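Local coordinates for putative Outer membrane protein (PDB 6GW5), which probably mediates attachment of the bacterium to Lewis-type glycans of its host, as the extracellular, lectin-like domain of the SabA adhesin, at residues A[231-234]-A[235-238]. Residues are numbered along the deposited sequence; the frame is centred on the assembly and turned at random.
Sequences VTLS and QSNH
V231 and Q235 lie side by side one turn apart on the alpha-helix 215-240, part of the helical bundle of the SabA adhesin domain. Successive i to i+4 backbone bonds hold the turn: S236 N reaches T232 O over 3.2 Å at a nearly straight 174°, and N237 N bonds L233 O almost as directly, whereas Q235 N approaches V231 O at a more bent 137°.

The closely packed side faces neighbouring helices. V231, a compact branched residue, suits a buried place between helix 167-183 and I61 of helix 60-79; its CG1 lies 4.1 Å from Q235 CD. The amide end of Q235, its CD and NE2, runs alongside this methyl, while CG passes close to V231 O, 3.1 Å away; the chain, extended beyond CG, carries the amide on to L152, whose carbonyl O accepts a hydrogen bond from NE2. S234 is small enough for a buried position near V271 of helix 255-283, and its hydroxyl is satisfied by A230 O of the preceding turn and by N52.

Toward solvent the contact loosens. T232 is exposed, and its OG1 is hydrogen-bonded to Q228 O, one turn back, so a polar residue is at home here. S236 is partly exposed; its OG, set between backbone N and carbonyl carbon (chi1 52°), faces two carbonyls of the previous turn, T232 O and L233 O, and which of them receives the hydroxyl proton remains open.

Back on the packed side, against helix 255-283, L233 and N237 meet at an angle, the leucine touching Q270 while the buried asparagine packs on Q268 and V271. The amide oxygen of N237 accepts a weak hydrogen bond from N267, and this same OD1 lies 3.7 Å from L233 CD1.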
# COMPACT_ATOMS: atom_id res chain seq x y z
N VAL A 231 8.58 -7.32 0.65
CA VAL A 231 9.99 -7.50 0.35
C VAL A 231 10.20 -8.50 -0.80
O VAL A 231 10.99 -8.25 -1.70
CB VAL A 231 10.74 -7.93 1.62
CG1 VAL A 231 12.10 -8.53 1.29
CG2 VAL A 231 10.91 -6.73 2.52
N THR A 232 9.50 -9.64 -0.74
CA THR A 232 9.52 -10.65 -1.83
C THR A 232 9.01 -10.09 -3.16
O THR A 232 9.58 -10.34 -4.21
CB THR A 232 8.62 -11.87 -1.48
OG1 THR A 232 9.10 -12.49 -0.29
CG2 THR A 232 8.58 -12.90 -2.61
N LEU A 233 7.91 -9.37 -3.10
CA LEU A 233 7.35 -8.83 -4.30
C LEU A 233 8.34 -7.84 -4.90
O LEU A 233 8.53 -7.79 -6.10
CB LEU A 233 6.03 -8.16 -4.00
CG LEU A 233 5.38 -7.54 -5.23
CD1 LEU A 233 5.29 -8.55 -6.36
CD2 LEU A 233 4.00 -6.97 -4.92
N SER A 234 9.00 -7.07 -4.05
CA SER A 234 9.95 -6.04 -4.47
C SER A 234 11.17 -6.59 -5.17
O SER A 234 11.74 -5.93 -6.05
CB SER A 234 10.44 -5.22 -3.26
OG SER A 234 9.39 -4.44 -2.76
N GLN A 235 11.57 -7.79 -4.76
CA GLN A 235 12.74 -8.45 -5.31
C GLN A 235 12.41 -8.98 -6.69
O GLN A 235 13.15 -8.68 -7.65
CB GLN A 235 13.24 -9.52 -4.35
CG GLN A 235 13.70 -8.86 -3.05
CD GLN A 235 14.24 -9.81 -1.99
OE1 GLN A 235 13.75 -10.93 -1.80
NE2 GLN A 235 15.25 -9.34 -1.28
N SER A 236 11.29 -9.71 -6.82
CA SER A 236 10.92 -10.28 -8.10
C SER A 236 10.65 -9.19 -9.15
O SER A 236 11.10 -9.33 -10.29
CB SER A 236 9.75 -11.25 -7.96
OG SER A 236 8.71 -10.63 -7.29
N ASN A 237 10.00 -8.09 -8.77
CA ASN A 237 9.87 -6.91 -9.67
C ASN A 237 11.16 -6.41 -10.30
O ASN A 237 11.12 -5.93 -11.42
CB ASN A 237 9.25 -5.70 -8.97
CG ASN A 237 7.81 -5.91 -8.63
OD1 ASN A 237 7.18 -6.86 -9.11
ND2 ASN A 237 7.27 -5.04 -7.78
N HIS A 238 12.28 -6.49 -9.60
CA HIS A 238 13.57 -6.06 -10.16
C HIS A 238 14.02 -6.94 -11.34
O HIS A 238 14.71 -6.46 -12.27
CB HIS A 238 14.66 -6.03 -9.09
CG HIS A 238 15.91 -5.37 -9.54
ND1 HIS A 238 17.07 -6.08 -9.79
CD2 HIS A 238 16.19 -4.07 -9.84
CE1 HIS A 238 18.02 -5.25 -10.19
NE2 HIS A 238 17.51 -4.02 -10.22